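Local coordinates for pollen allergen Phl p 6 (PDB 6TRK), which is a grass pollen allergen of timothy grass whose biochemical role is not established, although its family has been linked to ribonucleases, at residues F18-T24 against T36-F41; D13-S17 against S44-N48. The protein carries 1 engineered substitution. Where two conformers were deposited one is given. Numbering follows the deposited sequence.

Contact 1: residues F18-T24 against T36-F41; sequences FRAAMAT and TFEAAF
Residues 18-24, in the C-terminal part of helix 2-23, cross residues 36-41 of helix 30-55 as a near-antiparallel pair. Their short axes approach to 8.2 Å, with 144° between the N-to-C directions. Backbone angles are alpha-helical in all of 36-41 and through Met22, after which psi rises to -26° at Ala23 and -12° at Thr24. The closest CA pair is Ala21 with Phe41, 5.1 Å apart.

Apolar packing dominates. The CA-to-CB bond of Ala21 points toward 36-41, and its small size lets the backbones come close: its CB lies 3.7 Å from CE1 of Phe37, 3.9 Å from CB of Phe41 and 4.1 Å from CB of Ala40. The CA-to-CB bonds of Phe18, Phe37 and Phe41 point sideways, and with chi1 in t each ring end comes nearer the other helix. CE1 of Phe18 meets CZ of Phe37 at 3.9 Å, and CD1 of Phe18 sits 4.2 Å from CE2 of Phe41. CG of Met22 touches CE1 of Phe37 at 3.9 Å.

No hydrogen bond crosses between the segments. Thr24, chi1 in p, donates from OG1 to O of Ala21 (2.7 Å). The same OG1 lies 3.5 Å from CG2 of Thr36, while the Thr36 hydroxyl hydrogen-bonds to the backbone O of Asp32, in its own helix.

This is core packing of a four-helix protein, the phenylalanines filling the space between helices 2-23, 30-55 and 82-98: Phe86 meets Phe37 and Phe41 edge-to-face, Phe90 packs on Phe18 and Phe41, and Val87 touches Phe18 and Met22.

Contact 2: residues D13-S17 against S44-N48; sequences DVNAS and SYKRN. Engineered in segment 44-48: Tyr45 (natural residue Ser).
This is a largely polar, water-bridged contact between two antiparallel helices of the all-helical bundle, joining residues 13-17 in helix 2-23 to residues 44-48 in helix 30-55. Both segments are regular alpha-helix throughout. Their axes run at 172° to each other and come no closer than 9.5 Å, leaving room for solvent; the register pairs Val14 with Asn48 (CA to CA 6.2 Å) and Ser17 with Ser44 (6.1 Å).

Asn48 does most of the bridging. With chi1 at -72° and chi2 at -38°, its amide reaches across, and ND2 donates to OG of Ser17 at 3.0 Å with an N-H...O angle of 154°. Chi1 in m places the Ser17 hydroxyl facing Asn48. ND2 of Asn48 also donates to water 1 (3.1 Å), which in turn donates to O of Val14 (3.0 Å), so the amide is tied to a side chain and, through water, to a backbone carbonyl of the facing helix.

Apolar contact is sparser. CG2 of Val14 lies 3.9 Å from CB of Asn48, and CG1 of Val14 approaches the ring edge of Tyr45 at CD1, 4.4 Å away. Tyr45 is an engineered residue, serine in the natural protein; with chi1 in t its ring leans inward and meets that of Phe41. Val14 also touches Phe90 of helix 82-98.

At the Ser17-Ser44 end, CB of Ser17 is 3.6 Å from OG of Ser44, and water 2 closes the gap, donating to O of Ser17 at 2.8 Å and lying 2.7 Å from OG of Ser44.

Contacts 1 and 2 are consecutive parts of one interface between helix 2-23 and helix 30-55, their centres about 10 Å apart, with contact 1 nested inside the chain loop that contact 2 closes. Both are partly buried, but contact 1 buries more surface (349 against 244 Å²) and has four buried residues among its touching ones, against two. Its chemistry is aromatic and apolar, with the helices closer together; contact 2 has wider axis spacing, a direct amide-hydroxyl bond and two bridging waters. In this variant the ring of the engineered Tyr45 meets that of Phe41, linking the two along helix 30-55, and Phe90 of helix 82-98 packs against Phe18, Phe41 and Val14, serving both.

Contact 1: residues F18-T24 against T36-F41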
loop_
_atom_site.group_PDB
_atom_site.type_symbol
_atom_site.label_atom_id
_atom_site.label_comp_id
_atom_site.label_asym_id
_atom_site.label_seq_id
_atom_site.Cartn_x
_atom_site.Cartn_y
_atom_site.Cartn_z
ATOM N N PHE A 18 -2.275 -3.005 -4.599
ATOM C CA PHE A 18 -2.986 -1.985 -3.832
ATOM C C PHE A 18 -4.087 -1.324 -4.667
ATOM O O PHE A 18 -5.210 -1.153 -4.198
ATOM C CB PHE A 18 -1.929 -0.985 -3.302
ATOM C CG PHE A 18 -2.484 0.297 -2.764
ATOM C CD1 PHE A 18 -3.232 0.334 -1.605
ATOM C CD2 PHE A 18 -2.165 1.512 -3.391
ATOM C CE1 PHE A 18 -3.684 1.567 -1.091
ATOM C CE2 PHE A 18 -2.621 2.739 -2.890
ATOM C CZ PHE A 18 -3.372 2.769 -1.738
ATOM N N ARG A 19 -3.805 -0.987 -5.918
ATOM C CA ARG A 19 -4.846 -0.402 -6.769
ATOM C C ARG A 19 -5.988 -1.389 -7.011
ATOM O O ARG A 19 -7.162 -1.004 -7.031
ATOM C CB ARG A 19 -4.257 0.045 -8.114
ATOM C CG ARG A 19 -3.270 1.186 -8.037
ATOM C CD ARG A 19 -2.951 1.685 -9.454
ATOM N NE ARG A 19 -2.088 0.787 -10.223
ATOM C CZ ARG A 19 -0.758 0.846 -10.225
ATOM N NH1 ARG A 19 -0.119 1.747 -9.473
ATOM N NH2 ARG A 19 -0.066 -0.010 -10.963
ATOM N N ALA A 20 -5.661 -2.672 -7.191
ATOM C CA ALA A 20 -6.714 -3.692 -7.336
ATOM C C ALA A 20 -7.555 -3.801 -6.069
ATOM O O ALA A 20 -8.773 -3.918 -6.127
ATOM C CB ALA A 20 -6.070 -5.030 -7.705
ATOM N N ALA A 21 -6.939 -3.709 -4.896
ATOM C CA ALA A 21 -7.755 -3.720 -3.685
ATOM C C ALA A 21 -8.685 -2.515 -3.603
ATOM O O ALA A 21 -9.844 -2.631 -3.166
ATOM C CB ALA A 21 -6.831 -3.787 -2.470
ATOM N N MET A 22 -8.200 -1.340 -3.993
ATOM C CA MET A 22 -9.078 -0.176 -4.010
ATOM C C MET A 22 -10.270 -0.405 -4.931
ATOM O O MET A 22 -11.399 -0.013 -4.613
ATOM C CB MET A 22 -8.281 1.048 -4.450
ATOM C CG MET A 22 -7.235 1.468 -3.429
ATOM S SD MET A 22 -6.250 2.880 -3.947
ATOM C CE MET A 22 -7.512 4.157 -4.032
ATOM N N ALA A 23 -10.040 -1.064 -6.070
ATOM C CA ALA A 23 -11.130 -1.286 -7.028
ATOM C C ALA A 23 -12.275 -2.096 -6.425
ATOM O O ALA A 23 -13.425 -1.946 -6.848
ATOM C CB ALA A 23 -10.587 -1.979 -8.268
ATOM N N THR A 24 -11.994 -2.927 -5.417
ATOM C CA THR A 24 -13.058 -3.738 -4.837
ATOM C C THR A 24 -14.071 -2.921 -4.045
ATOM O O THR A 24 -15.142 -3.450 -3.713
ATOM C CB THR A 24 -12.512 -4.851 -3.941
ATOM O OG1 THR A 24 -11.966 -4.294 -2.724
ATOM C CG2 THR A 24 -11.512 -5.701 -4.676
ATOM N N THR A 36 -13.909 -4.160 3.213
ATOM C CA THR A 36 -13.775 -4.812 1.915
ATOM C C THR A 36 -12.373 -4.628 1.354
ATOM O O THR A 36 -11.725 -5.595 0.917
ATOM C CB THR A 36 -14.838 -4.252 0.962
ATOM O OG1 THR A 36 -16.171 -4.590 1.430
ATOM C CG2 THR A 36 -14.636 -4.754 -0.462
ATOM N N PHE A 37 -11.882 -3.388 1.370
ATOM C CA PHE A 37 -10.538 -3.102 0.881
ATOM C C PHE A 37 -9.492 -3.902 1.657
ATOM O O PHE A 37 -8.577 -4.510 1.081
ATOM C CB PHE A 37 -10.254 -1.588 1.021
ATOM C CG PHE A 37 -8.801 -1.260 0.979
ATOM C CD1 PHE A 37 -8.152 -1.109 -0.224
ATOM C CD2 PHE A 37 -8.058 -1.147 2.129
ATOM C CE1 PHE A 37 -6.805 -0.831 -0.293
ATOM C CE2 PHE A 37 -6.682 -0.912 2.077
ATOM C CZ PHE A 37 -6.067 -0.740 0.879
ATOM N N GLU A 38 -9.609 -3.889 2.980
ATOM C CA GLU A 38 -8.600 -4.509 3.814
ATOM C C GLU A 38 -8.522 -6.010 3.575
ATOM O O GLU A 38 -7.423 -6.584 3.539
ATOM C CB GLU A 38 -8.888 -4.209 5.275
ATOM C CG GLU A 38 -7.707 -4.474 6.159
ATOM C CD GLU A 38 -7.650 -5.903 6.637
ATOM O OE1 GLU A 38 -6.572 -6.323 7.105
ATOM O OE2 GLU A 38 -8.678 -6.607 6.535
ATOM N N ALA A 39 -9.671 -6.663 3.393
ATOM C CA ALA A 39 -9.671 -8.092 3.104
ATOM C C ALA A 39 -9.022 -8.396 1.762
ATOM O O ALA A 39 -8.286 -9.383 1.631
ATOM C CB ALA A 39 -11.096 -8.618 3.137
ATOM N N ALA A 40 -9.273 -7.565 0.763
ATOM C CA ALA A 40 -8.645 -7.778 -0.529
ATOM C C ALA A 40 -7.166 -7.438 -0.481
ATOM O O ALA A 40 -6.331 -8.148 -1.065
ATOM C CB ALA A 40 -9.353 -6.934 -1.600
ATOM N N PHE A 41 -6.821 -6.359 0.226
ATOM C CA PHE A 41 -5.453 -5.901 0.300
ATOM C C PHE A 41 -4.573 -6.918 0.996
ATOM O O PHE A 41 -3.454 -7.187 0.556
ATOM C CB PHE A 41 -5.392 -4.552 1.052
ATOM C CG PHE A 41 -3.997 -4.098 1.331
ATOM C CD1 PHE A 41 -3.348 -4.464 2.518
ATOM C CD2 PHE A 41 -3.322 -3.328 0.415
ATOM C CE1 PHE A 41 -2.061 -4.064 2.759
ATOM C CE2 PHE A 41 -1.999 -2.927 0.654
ATOM C CZ PHE A 41 -1.377 -3.301 1.820
#

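Contact 2: residues D13-S17 against S44-N48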
loop_
_atom_site.group_PDB
_atom_site.type_symbol
_atom_site.label_atom_id
_atom_site.label_comp_id
_atom_site.label_asym_id
_atom_site.label_seq_id
_atom_site.Cartn_x
_atom_site.Cartn_y
_atom_site.Cartn_z
ATOM N N ASP A 13 4.823 -4.030 -8.142
ATOM C CA ASP A 13 3.815 -5.065 -7.881
ATOM C C ASP A 13 2.977 -4.739 -6.651
ATOM O O ASP A 13 1.759 -4.970 -6.637
ATOM C CB ASP A 13 4.482 -6.422 -7.702
ATOM C CG ASP A 13 4.876 -7.068 -9.031
ATOM O OD1 ASP A 13 4.147 -6.864 -10.019
ATOM O OD2 ASP A 13 5.889 -7.787 -9.076
ATOM N N VAL A 14 3.603 -4.210 -5.604
ATOM C CA VAL A 14 2.831 -3.799 -4.423
ATOM C C VAL A 14 1.809 -2.736 -4.785
ATOM O O VAL A 14 0.647 -2.785 -4.361
ATOM C CB VAL A 14 3.805 -3.286 -3.321
ATOM C CG1 VAL A 14 3.040 -2.587 -2.196
ATOM C CG2 VAL A 14 4.631 -4.400 -2.742
ATOM N N ASN A 15 2.210 -1.765 -5.607
ATOM C CA ASN A 15 1.291 -0.696 -5.988
ATOM C C ASN A 15 0.140 -1.209 -6.844
ATOM O O ASN A 15 -1.009 -0.827 -6.627
ATOM C CB ASN A 15 2.095 0.398 -6.697
ATOM C CG ASN A 15 1.480 1.754 -6.531
ATOM O OD1 ASN A 15 0.416 1.928 -5.911
ATOM N ND2 ASN A 15 2.167 2.760 -7.056
ATOM N N ALA A 16 0.419 -2.104 -7.772
ATOM C CA ALA A 16 -0.628 -2.645 -8.627
ATOM C C ALA A 16 -1.646 -3.445 -7.819
ATOM O O ALA A 16 -2.851 -3.331 -8.057
ATOM C CB ALA A 16 0.008 -3.503 -9.731
ATOM N N SER A 17 -1.176 -4.255 -6.863
ATOM C CA SER A 17 -2.117 -4.998 -6.006
ATOM C C SER A 17 -2.932 -4.063 -5.125
ATOM O O SER A 17 -4.129 -4.291 -4.887
ATOM C CB SER A 17 -1.347 -5.979 -5.143
ATOM O OG SER A 17 -0.742 -6.982 -5.906
ATOM N N SER A 44 -3.323 -10.050 -1.297
ATOM C CA SER A 44 -2.308 -9.819 -2.314
ATOM C C SER A 44 -1.027 -9.220 -1.738
ATOM O O SER A 44 0.069 -9.557 -2.211
ATOM C CB SER A 44 -2.889 -8.907 -3.396
ATOM O OG SER A 44 -3.415 -7.716 -2.837
ATOM N N TYR A 45 -1.137 -8.381 -0.694
ATOM C CA TYR A 45 0.053 -7.799 -0.096
ATOM C C TYR A 45 0.938 -8.878 0.514
ATOM O O TYR A 45 2.159 -8.845 0.350
ATOM C CB TYR A 45 -0.309 -6.758 0.976
ATOM C CG TYR A 45 0.931 -6.209 1.673
ATOM C CD1 TYR A 45 1.734 -5.236 1.063
ATOM C CD2 TYR A 45 1.308 -6.668 2.908
ATOM C CE1 TYR A 45 2.854 -4.749 1.681
ATOM C CE2 TYR A 45 2.439 -6.170 3.526
ATOM C CZ TYR A 45 3.186 -5.197 2.911
ATOM O OH TYR A 45 4.326 -4.718 3.539
ATOM N N LYS A 46 0.329 -9.845 1.220
ATOM C CA LYS A 46 1.121 -10.921 1.826
ATOM C C LYS A 46 1.883 -11.717 0.772
ATOM O O LYS A 46 3.047 -12.095 0.990
ATOM C CB LYS A 46 0.203 -11.805 2.686
ATOM C CG LYS A 46 -0.201 -11.094 3.978
ATOM C CD LYS A 46 -0.919 -12.028 4.963
ATOM C CE LYS A 46 -1.090 -11.354 6.329
ATOM N N ARG A 47 1.289 -11.916 -0.400
ATOM C CA ARG A 47 2.025 -12.608 -1.454
ATOM C C ARG A 47 3.191 -11.749 -1.940
ATOM O O ARG A 47 4.295 -12.270 -2.135
ATOM C CB ARG A 47 1.091 -12.967 -2.602
ATOM C CG ARG A 47 0.051 -14.009 -2.226
ATOM C CD ARG A 47 -1.012 -14.147 -3.346
ATOM N NE ARG A 47 -2.093 -15.028 -2.962
ATOM C CZ ARG A 47 -3.324 -14.988 -3.480
ATOM N NH1 ARG A 47 -3.618 -14.104 -4.414
ATOM N NH2 ARG A 47 -4.231 -15.849 -3.045
ATOM N N ASN A 48 2.972 -10.431 -2.110
ATOM C CA ASN A 48 4.057 -9.563 -2.553
ATOM C C ASN A 48 5.173 -9.484 -1.515
ATOM O O ASN A 48 6.355 -9.456 -1.872
ATOM C CB ASN A 48 3.527 -8.152 -2.864
ATOM C CG ASN A 48 2.686 -8.105 -4.142
ATOM O OD1 ASN A 48 2.997 -8.773 -5.132
ATOM N ND2 ASN A 48 1.634 -7.301 -4.121
HETATM O O HOH W 1 0.362 -5.017 -2.381
HETATM O O HOH W 2 -5.365 -6.759 -4.459
#